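Local structure of catalase (Bacillus pumilus, 4QOL) at residues H57-G62 and K102-T107; E312-T317 and P356-Y361; G349-R354 and F372-R377. The protein breaks down hydrogen peroxide to water and oxygen at a buried heme and also shows peroxidase-like reactivity toward phenolic substrates. One frame throughout, in Å; residues are numbered along the deposited sequence. Where two conformers were deposited one is given.

Contact 1: residues H57-G62 and K102-T107; sequences HARGAG and KGSPET. With HEM (protoporphyrin IX containing Fe), chain E.
On the distal side of the heme in the catalase fold, residues 57-62 lead into the barrel strand 60-69, and residues 102-107 belong to the loop between strands 88-96 and 113-120. At the heme-facing end the imidazole of His57 lies over pyrrole D, with HEM C2D 3.4 Å above the ring plane near its centre, and the closest pair is His57 NE2 to HEM C1D at 3.3 Å. His57 ND1 is hydrogen-bonded to Ser96 OG, which helps to set the ring's rotation; this histidine over the porphyrin matches the distal histidine of heme catalases.

Hydrogen bonding carries the contact between the segments. Arg59, with CG anti to the backbone N (chi1 165°) and its chain bent at chi2 and chi3, offers two nitrogens side-on to one carbonyl oxygen. NE reaches Ser104 O at 2.8 Å in the carbonyl plane, whereas NH2, 3.1 Å from the same Ser104 O, stands above that plane. Replacing Arg59 with an alanine would remove both donors and would probably loosen the 102-107 loop.

Packing and charge complete the contact. Gly103 N lies over one guanidinium face. Glu106 crosses Arg59 at about a right angle; its OE2 is 4.2 Å from Arg59 NE but well out of the guanidinium plane, so no N-H points at it and between the charged ends only opposite charges can act, while the Glu106 chain packs on the arginine stem. Tyr191 and Thr244 hydrogen-bond that oxygen. Arg59 also packs on Asn157 of a neighbouring subunit. Beside the arginine, Lys102 CG rests 3.5 Å from Ala58 O.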
loop_
_atom_site.group_PDB
_atom_site.type_symbol
_atom_site.label_atom_id
_atom_site.label_comp_id
_atom_site.label_asym_id
_atom_site.label_seq_id
_atom_site.Cartn_x
_atom_site.Cartn_y
_atom_site.Cartn_z
ATOM N N HIS A 57 -8.481 9.177 -17.330
ATOM C CA HIS A 57 -8.868 8.048 -18.237
ATOM C C HIS A 57 -9.322 6.802 -17.482
ATOM O O HIS A 57 -9.067 5.655 -17.860
ATOM C CB HIS A 57 -7.771 7.697 -19.180
ATOM C CG HIS A 57 -7.382 8.817 -20.128
ATOM N ND1 HIS A 57 -7.676 8.767 -21.459
ATOM C CD2 HIS A 57 -6.641 9.924 -19.943
ATOM C CE1 HIS A 57 -7.161 9.832 -22.076
ATOM N NE2 HIS A 57 -6.515 10.550 -21.182
ATOM N N ALA A 58 -9.972 7.060 -16.360
ATOM C CA ALA A 58 -10.412 5.946 -15.472
ATOM C C ALA A 58 -11.439 5.013 -16.114
ATOM O O ALA A 58 -11.429 3.816 -15.878
ATOM C CB ALA A 58 -10.977 6.516 -14.182
ATOM N N ARG A 59 -12.348 5.569 -16.897
ATOM C CA ARG A 59 -13.325 4.807 -17.664
ATOM C C ARG A 59 -12.790 4.410 -18.999
ATOM O O ARG A 59 -12.392 5.275 -19.767
ATOM C CB ARG A 59 -14.604 5.677 -17.926
ATOM C CG ARG A 59 -15.544 5.135 -19.019
ATOM C CD ARG A 59 -16.172 3.777 -18.781
ATOM N NE ARG A 59 -17.437 3.913 -18.107
ATOM C CZ ARG A 59 -18.202 2.900 -17.763
ATOM N NH1 ARG A 59 -17.808 1.650 -17.976
ATOM N NH2 ARG A 59 -19.351 3.136 -17.126
ATOM N N GLY A 60 -12.751 3.088 -19.280
ATOM C CA GLY A 60 -12.276 2.599 -20.578
ATOM C C GLY A 60 -12.525 1.131 -20.816
ATOM O O GLY A 60 -13.071 0.436 -19.977
ATOM N N ALA A 61 -12.026 0.667 -21.957
ATOM C CA ALA A 61 -12.299 -0.660 -22.471
ATOM C C ALA A 61 -11.108 -1.088 -23.291
ATOM O O ALA A 61 -10.558 -0.298 -24.023
ATOM C CB ALA A 61 -13.565 -0.683 -23.341
ATOM N N GLY A 62 -10.815 -2.384 -23.217
ATOM C CA GLY A 62 -9.635 -2.912 -23.908
ATOM C C GLY A 62 -9.938 -4.038 -24.895
ATOM O O GLY A 62 -10.895 -4.779 -24.742
ATOM N N LYS A 102 -14.394 5.775 -12.950
ATOM C CA LYS A 102 -14.955 4.483 -13.368
ATOM C C LYS A 102 -16.465 4.543 -13.192
ATOM O O LYS A 102 -16.975 5.150 -12.272
ATOM C CB LYS A 102 -14.371 3.350 -12.506
ATOM C CG LYS A 102 -12.947 2.933 -12.893
ATOM C CD LYS A 102 -12.490 1.823 -11.955
ATOM C CE LYS A 102 -13.301 0.562 -12.126
ATOM N NZ LYS A 102 -13.034 -0.088 -13.450
ATOM N N GLY A 103 -17.203 3.932 -14.093
ATOM C CA GLY A 103 -18.609 3.940 -13.922
ATOM C C GLY A 103 -19.245 5.145 -14.597
ATOM O O GLY A 103 -20.425 5.100 -14.753
ATOM N N SER A 104 -18.482 6.179 -15.014
ATOM C CA SER A 104 -19.105 7.375 -15.553
ATOM C C SER A 104 -19.564 7.094 -16.988
ATOM O O SER A 104 -19.109 6.148 -17.642
ATOM C CB SER A 104 -18.126 8.584 -15.537
ATOM O OG SER A 104 -16.933 8.379 -16.259
ATOM N N PRO A 105 -20.520 7.871 -17.498
ATOM C CA PRO A 105 -21.033 7.613 -18.843
ATOM C C PRO A 105 -20.027 7.896 -19.975
ATOM O O PRO A 105 -19.141 8.744 -19.875
ATOM C CB PRO A 105 -22.207 8.576 -18.969
ATOM C CG PRO A 105 -22.568 8.865 -17.553
ATOM C CD PRO A 105 -21.307 8.908 -16.809
ATOM N N GLU A 106 -20.230 7.190 -21.076
ATOM C CA GLU A 106 -19.339 7.301 -22.243
ATOM C C GLU A 106 -19.934 8.253 -23.318
ATOM O O GLU A 106 -19.436 8.367 -24.437
ATOM C CB GLU A 106 -19.017 5.920 -22.790
ATOM C CG GLU A 106 -18.046 5.133 -21.888
ATOM C CD GLU A 106 -17.838 3.692 -22.328
ATOM O OE1 GLU A 106 -18.887 3.065 -22.706
ATOM O OE2 GLU A 106 -16.698 3.165 -22.199
ATOM N N THR A 107 -20.939 8.997 -22.887
ATOM C CA THR A 107 -21.609 10.047 -23.671
ATOM C C THR A 107 -21.196 11.473 -23.317
ATOM O O THR A 107 -21.803 12.411 -23.830
ATOM C CB THR A 107 -23.120 9.935 -23.410
ATOM O OG1 THR A 107 -23.349 9.729 -22.044
ATOM C CG2 THR A 107 -23.718 8.745 -24.154
HETATM C CHA HEM E . -3.554 8.050 -18.681
HETATM C CHB HEM E . -0.657 11.593 -17.072
HETATM C CHC HEM E . -1.171 13.892 -21.459
HETATM C CHD HEM E . -3.434 9.944 -23.125
HETATM C C1A HEM E . -2.756 8.836 -17.864
HETATM C C2A HEM E . -2.440 8.559 -16.495
HETATM C C3A HEM E . -1.625 9.553 -16.048
HETATM C C4A HEM E . -1.432 10.435 -17.128
HETATM C CMA HEM E . -0.915 9.756 -14.741
HETATM C CAA HEM E . -2.906 7.350 -15.749
HETATM C CBA HEM E . -2.124 6.162 -16.345
HETATM C CGA HEM E . -2.341 4.910 -15.581
HETATM O O1A HEM E . -1.974 3.836 -16.102
HETATM O O2A HEM E . -2.778 4.928 -14.407
HETATM C C1B HEM E . -0.597 12.510 -18.159
HETATM C C2B HEM E . 0.147 13.729 -18.079
HETATM C C3B HEM E . 0.003 14.389 -19.272
HETATM C C4B HEM E . -0.809 13.529 -20.145
HETATM C CMB HEM E . 0.940 14.170 -16.875
HETATM C CAB HEM E . 0.587 15.657 -19.713
HETATM C CBB HEM E . 1.603 16.181 -19.023
HETATM C C1C HEM E . -1.834 12.998 -22.300
HETATM C C2C HEM E . -1.860 13.118 -23.671
HETATM C C3C HEM E . -2.519 12.021 -24.134
HETATM C C4C HEM E . -2.833 11.171 -23.048
HETATM C CMC HEM E . -1.342 14.318 -24.434
HETATM C CAC HEM E . -2.687 11.672 -25.505
HETATM C CBC HEM E . -1.793 12.132 -26.364
HETATM C C1D HEM E . -3.630 9.132 -21.997
HETATM C C2D HEM E . -4.352 7.863 -22.092
HETATM C C3D HEM E . -4.426 7.332 -20.868
HETATM C C4D HEM E . -3.723 8.286 -20.016
HETATM C CMD HEM E . -4.908 7.336 -23.382
HETATM C CAD HEM E . -5.056 6.025 -20.457
HETATM C CBD HEM E . -4.022 4.926 -20.787
HETATM C CGD HEM E . -4.706 3.648 -20.396
HETATM O O1D HEM E . -5.485 3.163 -21.208
HETATM O O2D HEM E . -4.494 3.093 -19.284
HETATM N NA HEM E . -2.095 9.999 -18.268
HETATM N NB HEM E . -1.127 12.460 -19.395
HETATM N NC HEM E . -2.358 11.780 -21.927
HETATM N ND HEM E . -3.261 9.360 -20.741
HETATM FE FE HEM E . -2.238 10.851 -20.100
#

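Contact 2: residues E312-T317 and P356-Y361; sequences EQAAFT and PVNCPY. With HEM (protoporphyrin IX containing Fe), chain E.
The loop that follows helix 307-312 passes a heme propionate in the catalase fold, and the short 3-10 turn 356-358 is bonded to its backbone. A single side-chain amide, that of Asn358, joins the two segments by both its ends. Asn358 CG lies anti to its own carbonyl carbon (chi1 -60°), which directs the amide at the loop backbone. Asn358 ND2 donates to Gln313 O at 3.2 Å, with an N-H...O angle of 159° and the acceptor close to the amide plane. At the other end, Asn358 OD1 accepts from Ala315 N at 2.9 Å, the donor standing above the carbonyl plane. The pair of bonds brackets Ala314 and limits rotation of the amide; ND2 probably has a further acceptor in Tyr352 O.

Packing accompanies this grip. Val357 CG1 meets Ala314 CB at 4.2 Å, and the Ala315 methyl stands over a face of the Asn358 amide, Ala315 CB lying 3.7 Å from Asn358 ND2. Next along the loop, Phe316 turns to the heme, its CD1 3.5 Å from the propionate carbon HEM CGD.

Both helix and strands touch the contact: Ala315 meets Gln344 of helix 331-348, while Ala314 and Phe316 of the loop and Val357 of the turn pack on Phe92 of strand 88-96, and Phe316 also meets Asp126 and Val128 of strand 123-130.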
loop_
_atom_site.group_PDB
_atom_site.type_symbol
_atom_site.label_atom_id
_atom_site.label_comp_id
_atom_site.label_asym_id
_atom_site.label_seq_id
_atom_site.Cartn_x
_atom_site.Cartn_y
_atom_site.Cartn_z
ATOM N N GLU A 312 -8.154 -3.320 -16.563
ATOM C CA GLU A 312 -7.980 -2.412 -15.441
ATOM C C GLU A 312 -6.504 -2.319 -15.072
ATOM O O GLU A 312 -6.023 -1.230 -14.790
ATOM C CB GLU A 312 -8.871 -2.772 -14.274
ATOM C CG GLU A 312 -8.779 -1.742 -13.170
ATOM C CD GLU A 312 -9.389 -0.382 -13.536
ATOM O OE1 GLU A 312 -9.007 0.601 -12.898
ATOM O OE2 GLU A 312 -10.269 -0.329 -14.431
ATOM N N GLN A 313 -5.770 -3.434 -15.132
ATOM C CA GLN A 313 -4.366 -3.432 -14.699
ATOM C C GLN A 313 -3.354 -3.085 -15.864
ATOM O O GLN A 313 -2.204 -3.051 -15.595
ATOM C CB GLN A 313 -3.952 -4.807 -14.164
ATOM C CG GLN A 313 -4.474 -5.122 -12.765
ATOM C CD GLN A 313 -3.883 -6.357 -12.160
ATOM O OE1 GLN A 313 -3.452 -6.338 -10.989
ATOM N NE2 GLN A 313 -3.858 -7.414 -12.911
ATOM N N ALA A 314 -3.817 -2.870 -17.091
ATOM C CA ALA A 314 -2.982 -2.421 -18.154
ATOM C C ALA A 314 -2.281 -1.134 -17.851
ATOM O O ALA A 314 -2.870 -0.140 -17.379
ATOM C CB ALA A 314 -3.726 -2.352 -19.460
ATOM N N ALA A 315 -1.010 -1.091 -18.162
ATOM C CA ALA A 315 -0.148 0.025 -17.907
ATOM C C ALA A 315 0.542 0.374 -19.249
ATOM O O ALA A 315 1.320 -0.424 -19.768
ATOM C CB ALA A 315 0.939 -0.343 -16.863
ATOM N N PHE A 316 0.311 1.594 -19.737
ATOM C CA PHE A 316 0.975 2.133 -20.903
ATOM C C PHE A 316 1.840 3.287 -20.473
ATOM O O PHE A 316 1.433 4.071 -19.600
ATOM C CB PHE A 316 -0.035 2.670 -21.911
ATOM C CG PHE A 316 -1.082 1.687 -22.358
ATOM C CD1 PHE A 316 -2.219 1.487 -21.618
ATOM C CD2 PHE A 316 -0.958 0.994 -23.528
ATOM C CE1 PHE A 316 -3.202 0.614 -22.062
ATOM C CE2 PHE A 316 -1.915 0.094 -23.966
ATOM C CZ PHE A 316 -3.063 -0.071 -23.216
ATOM N N THR A 317 2.989 3.509 -21.135
ATOM C CA THR A 317 3.768 4.739 -20.949
ATOM C C THR A 317 4.392 5.273 -22.228
ATOM O O THR A 317 4.907 4.487 -23.025
ATOM C CB THR A 317 4.833 4.597 -19.877
ATOM O OG1 THR A 317 5.546 5.814 -19.769
ATOM C CG2 THR A 317 5.779 3.459 -20.135
ATOM N N PRO A 356 0.561 -10.016 -16.432
ATOM C CA PRO A 356 0.638 -10.585 -17.806
ATOM C C PRO A 356 0.406 -9.638 -18.973
ATOM O O PRO A 356 1.234 -9.622 -19.897
ATOM C CB PRO A 356 -0.357 -11.737 -17.775
ATOM C CG PRO A 356 -0.350 -12.224 -16.373
ATOM C CD PRO A 356 -0.103 -10.973 -15.488
ATOM N N VAL A 357 -0.664 -8.798 -18.947
ATOM C CA VAL A 357 -0.864 -7.895 -20.039
ATOM C C VAL A 357 0.265 -6.916 -20.260
ATOM O O VAL A 357 0.514 -6.455 -21.394
ATOM C CB VAL A 357 -2.224 -7.163 -19.880
ATOM C CG1 VAL A 357 -2.212 -6.207 -18.681
ATOM C CG2 VAL A 357 -2.587 -6.437 -21.161
ATOM N N ASN A 358 1.036 -6.622 -19.215
ATOM C CA ASN A 358 2.145 -5.681 -19.324
ATOM C C ASN A 358 3.505 -6.298 -19.658
ATOM O O ASN A 358 4.441 -5.587 -19.965
ATOM C CB ASN A 358 2.275 -4.921 -18.024
ATOM C CG ASN A 358 1.003 -4.142 -17.688
ATOM O OD1 ASN A 358 0.347 -3.612 -18.565
ATOM N ND2 ASN A 358 0.689 -4.032 -16.390
ATOM N N CYS A 359 3.549 -7.616 -19.610
ATOM C CA CYS A 359 4.801 -8.363 -19.895
ATOM C C CYS A 359 5.214 -8.181 -21.335
ATOM O O CYS A 359 4.371 -8.317 -22.246
ATOM C CB CYS A 359 4.628 -9.811 -19.616
ATOM S SG CYS A 359 4.523 -10.214 -17.849
ATOM N N PRO A 360 6.517 -7.958 -21.589
ATOM C CA PRO A 360 7.010 -8.057 -22.964
ATOM C C PRO A 360 7.022 -9.477 -23.519
ATOM O O PRO A 360 7.005 -10.427 -22.767
ATOM C CB PRO A 360 8.455 -7.532 -22.877
ATOM C CG PRO A 360 8.631 -7.001 -21.487
ATOM C CD PRO A 360 7.552 -7.572 -20.647
ATOM N N TYR A 361 7.025 -9.562 -24.834
ATOM C CA TYR A 361 7.362 -10.818 -25.526
ATOM C C TYR A 361 8.882 -11.028 -25.562
ATOM O O TYR A 361 9.321 -12.160 -25.502
ATOM C CB TYR A 361 6.795 -10.843 -26.963
ATOM C CG TYR A 361 5.290 -11.040 -27.139
ATOM C CD1 TYR A 361 4.374 -10.871 -26.081
ATOM C CD2 TYR A 361 4.760 -11.288 -28.391
ATOM C CE1 TYR A 361 3.030 -11.015 -26.266
ATOM C CE2 TYR A 361 3.395 -11.399 -28.575
ATOM C CZ TYR A 361 2.541 -11.255 -27.528
ATOM O OH TYR A 361 1.184 -11.408 -27.721
HETATM C CHA HEM E . -3.554 8.050 -18.681
HETATM C CHB HEM E . -0.657 11.593 -17.072
HETATM C CHC HEM E . -1.171 13.892 -21.459
HETATM C CHD HEM E . -3.434 9.944 -23.125
HETATM C C1A HEM E . -2.756 8.836 -17.864
HETATM C C2A HEM E . -2.440 8.559 -16.495
HETATM C C3A HEM E . -1.625 9.553 -16.048
HETATM C C4A HEM E . -1.432 10.435 -17.128
HETATM C CMA HEM E . -0.915 9.756 -14.741
HETATM C CAA HEM E . -2.906 7.350 -15.749
HETATM C CBA HEM E . -2.124 6.162 -16.345
HETATM C CGA HEM E . -2.341 4.910 -15.581
HETATM O O1A HEM E . -1.974 3.836 -16.102
HETATM O O2A HEM E . -2.778 4.928 -14.407
HETATM C C1B HEM E . -0.597 12.510 -18.159
HETATM C C2B HEM E . 0.147 13.729 -18.079
HETATM C C3B HEM E . 0.003 14.389 -19.272
HETATM C C4B HEM E . -0.809 13.529 -20.145
HETATM C CMB HEM E . 0.940 14.170 -16.875
HETATM C CAB HEM E . 0.587 15.657 -19.713
HETATM C CBB HEM E . 1.603 16.181 -19.023
HETATM C C1C HEM E . -1.834 12.998 -22.300
HETATM C C2C HEM E . -1.860 13.118 -23.671
HETATM C C3C HEM E . -2.519 12.021 -24.134
HETATM C C4C HEM E . -2.833 11.171 -23.048
HETATM C CMC HEM E . -1.342 14.318 -24.434
HETATM C CAC HEM E . -2.687 11.672 -25.505
HETATM C CBC HEM E . -1.793 12.132 -26.364
HETATM C C1D HEM E . -3.630 9.132 -21.997
HETATM C C2D HEM E . -4.352 7.863 -22.092
HETATM C C3D HEM E . -4.426 7.332 -20.868
HETATM C C4D HEM E . -3.723 8.286 -20.016
HETATM C CMD HEM E . -4.908 7.336 -23.382
HETATM C CAD HEM E . -5.056 6.025 -20.457
HETATM C CBD HEM E . -4.022 4.926 -20.787
HETATM C CGD HEM E . -4.706 3.648 -20.396
HETATM O O1D HEM E . -5.485 3.163 -21.208
HETATM O O2D HEM E . -4.494 3.093 -19.284
HETATM N NA HEM E . -2.095 9.999 -18.268
HETATM N NB HEM E . -1.127 12.460 -19.395
HETATM N NC HEM E . -2.358 11.780 -21.927
HETATM N ND HEM E . -3.261 9.360 -20.741
HETATM FE FE HEM E . -2.238 10.851 -20.100
#

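Contact 3: residues G349-R354 and F372-R377; sequences GANYMR and FMTTTR
Over one face of the Arg354 guanidinium lies the methyl group of Thr376, its CG2 3.7 Å above the plane and displaced toward the rim. The two side chains cross at about a right angle, and the same Thr376 CG2 is 3.8 Å from Arg354 CD, so the methyl meets both the aliphatic stem and the flat head of the arginine. A bend at chi2 (-57°) follows the turn of CG beside the backbone N and helps to lay the chain across Thr376; both residues are solvent-exposed. The Tyr352 ring carries Met353 CG over one face, offset toward its rim, and has Gly349 O at its edge, in plane.

These groups belong to the long, largely irregular connection after helix 331-348 of the catalase fold. Gly349 leaves that helix with positive phi, a type I beta turn runs from Gly349 to Tyr352, and a short 3-10 segment follows through Met353 and Arg354.

The polar contact is made at Asn351. Its ND2 donates to Phe372 O at 3.0 Å with an N-H...O angle of 154°, approaching from above the carbonyl plane although the oxygen lies near the amide plane. Water 1 adds a second path between the same residues, accepting from Asn351 N at 2.8 Å and donating to Phe372 O at 2.8 Å. Phe372 O therefore receives two hydrogen bonds. Asn351 ND2 also bonds Asp370 O. At the other end of the amide, Asn351 OD1 pairs with His45 NE2 of a neighbouring subunit, while Met373 packs on Leu348 of that same subunit.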
loop_
_atom_site.group_PDB
_atom_site.type_symbol
_atom_site.label_atom_id
_atom_site.label_comp_id
_atom_site.label_asym_id
_atom_site.label_seq_id
_atom_site.Cartn_x
_atom_site.Cartn_y
_atom_site.Cartn_z
ATOM N N GLY A 349 1.508 -1.528 -8.160
ATOM C CA GLY A 349 2.619 -2.148 -7.464
ATOM C C GLY A 349 3.937 -1.969 -8.150
ATOM O O GLY A 349 4.008 -1.843 -9.343
ATOM N N ALA A 350 4.987 -2.003 -7.371
ATOM C CA ALA A 350 6.385 -1.955 -7.896
ATOM C C ALA A 350 6.627 -2.915 -9.048
ATOM O O ALA A 350 7.412 -2.612 -9.998
ATOM C CB ALA A 350 7.381 -2.193 -6.758
ATOM N N ASN A 351 6.077 -4.119 -8.955
ATOM C CA ASN A 351 6.227 -5.184 -9.946
ATOM C C ASN A 351 5.110 -5.246 -10.961
ATOM O O ASN A 351 4.832 -6.305 -11.555
ATOM C CB ASN A 351 6.470 -6.543 -9.252
ATOM C CG ASN A 351 7.799 -6.601 -8.607
ATOM O OD1 ASN A 351 8.796 -6.239 -9.223
ATOM N ND2 ASN A 351 7.837 -6.966 -7.330
ATOM N N TYR A 352 4.529 -4.090 -11.305
ATOM C CA TYR A 352 3.426 -4.084 -12.276
ATOM C C TYR A 352 3.793 -4.554 -13.644
ATOM O O TYR A 352 2.924 -5.056 -14.400
ATOM C CB TYR A 352 2.771 -2.671 -12.349
ATOM C CG TYR A 352 3.675 -1.670 -13.178
ATOM C CD1 TYR A 352 4.745 -0.942 -12.621
ATOM C CD2 TYR A 352 3.377 -1.420 -14.509
ATOM C CE1 TYR A 352 5.493 -0.023 -13.380
ATOM C CE2 TYR A 352 4.145 -0.545 -15.271
ATOM C CZ TYR A 352 5.189 0.156 -14.703
ATOM O OH TYR A 352 5.951 1.043 -15.426
ATOM N N MET A 353 5.083 -4.475 -13.989
ATOM C CA MET A 353 5.525 -4.990 -15.302
ATOM C C MET A 353 5.508 -6.518 -15.442
ATOM O O MET A 353 5.688 -7.053 -16.551
ATOM C CB MET A 353 6.914 -4.398 -15.610
ATOM C CG MET A 353 6.913 -2.909 -15.981
ATOM S SD MET A 353 5.907 -2.524 -17.437
ATOM C CE MET A 353 6.854 -3.410 -18.688
ATOM N N ARG A 354 5.289 -7.218 -14.341
ATOM C CA ARG A 354 5.043 -8.666 -14.346
ATOM C C ARG A 354 3.612 -9.116 -14.482
ATOM O O ARG A 354 3.317 -10.314 -14.606
ATOM C CB ARG A 354 5.655 -9.264 -13.064
ATOM C CG ARG A 354 7.152 -8.979 -12.867
ATOM C CD ARG A 354 7.978 -9.475 -14.052
ATOM N NE ARG A 354 9.412 -9.460 -13.726
ATOM C CZ ARG A 354 10.363 -10.074 -14.457
ATOM N NH1 ARG A 354 10.064 -10.767 -15.530
ATOM N NH2 ARG A 354 11.618 -9.986 -14.093
ATOM N N PHE A 372 7.063 -5.674 -3.519
ATOM C CA PHE A 372 5.771 -6.345 -3.206
ATOM C C PHE A 372 5.387 -7.342 -4.271
ATOM O O PHE A 372 5.531 -7.103 -5.482
ATOM C CB PHE A 372 4.606 -5.388 -3.001
ATOM C CG PHE A 372 4.505 -4.835 -1.622
ATOM C CD1 PHE A 372 4.135 -5.616 -0.530
ATOM C CD2 PHE A 372 4.727 -3.488 -1.410
ATOM C CE1 PHE A 372 4.035 -5.029 0.719
ATOM C CE2 PHE A 372 4.631 -2.941 -0.166
ATOM C CZ PHE A 372 4.331 -3.712 0.885
ATOM N N MET A 373 4.878 -8.463 -3.819
ATOM C CA MET A 373 4.350 -9.488 -4.709
ATOM C C MET A 373 5.378 -9.912 -5.741
ATOM O O MET A 373 5.097 -9.943 -6.952
ATOM C CB MET A 373 2.995 -9.032 -5.322
ATOM C CG MET A 373 1.860 -9.076 -4.323
ATOM S SD MET A 373 1.274 -10.699 -3.826
ATOM C CE MET A 373 0.809 -11.360 -5.450
ATOM N N THR A 374 6.492 -10.433 -5.238
ATOM C CA THR A 374 7.460 -11.114 -6.088
ATOM C C THR A 374 6.983 -12.531 -6.367
ATOM O O THR A 374 7.031 -13.372 -5.519
ATOM C CB THR A 374 8.874 -11.052 -5.500
ATOM O OG1 THR A 374 9.345 -9.685 -5.520
ATOM C CG2 THR A 374 9.834 -11.853 -6.249
ATOM N N THR A 375 6.555 -12.765 -7.599
ATOM C CA THR A 375 5.937 -14.059 -8.000
ATOM C C THR A 375 6.740 -14.825 -9.058
ATOM O O THR A 375 6.319 -15.941 -9.418
ATOM C CB THR A 375 4.527 -13.834 -8.603
ATOM O OG1 THR A 375 4.654 -13.040 -9.792
ATOM C CG2 THR A 375 3.568 -13.194 -7.600
ATOM N N THR A 376 7.892 -14.269 -9.510
ATOM C CA THR A 376 8.649 -14.768 -10.697
ATOM C C THR A 376 9.689 -15.851 -10.428
ATOM O O THR A 376 10.443 -16.225 -11.347
ATOM C CB THR A 376 9.336 -13.608 -11.418
ATOM O OG1 THR A 376 9.984 -12.785 -10.450
ATOM C CG2 THR A 376 8.326 -12.783 -12.157
ATOM N N ARG A 377 9.764 -16.374 -9.210
ATOM C CA ARG A 377 10.782 -17.426 -8.871
ATOM C C ARG A 377 12.225 -17.052 -9.246
ATOM O O ARG A 377 12.910 -17.747 -9.996
ATOM C CB ARG A 377 10.413 -18.784 -9.489
ATOM C CG ARG A 377 9.044 -19.260 -9.093
ATOM C CD ARG A 377 8.775 -20.567 -9.799
ATOM N NE ARG A 377 7.416 -21.001 -9.548
ATOM C CZ ARG A 377 7.042 -21.836 -8.577
ATOM N NH1 ARG A 377 7.931 -22.326 -7.708
ATOM N NH2 ARG A 377 5.747 -22.161 -8.445
HETATM O O HOH W 1 4.249 -5.155 -7.045
#

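From the N terminus, contact 1 comes first: it closes a 39-residue loop containing strand 88-96 and is complete before contact 2 begins. Contact 2 then spans helix 331-348, and contact 3 starts within that span, at 349-354, and closes beyond it, so the two cross. Contacts 1 and 2 both touch the heme and are joined by a salt bridge from Lys102 NZ to Glu312 OE2 (2.9 Å), which ties the distal-side loop to the end of helix 307-312. Contacts 2 and 3 meet where Ala315 CB packs on Tyr352 CD2 at 3.6 Å. Contact 3 lies farther out, about 27 Å from contact 1 between centres, and both it and contact 2 touch the same neighbouring subunit.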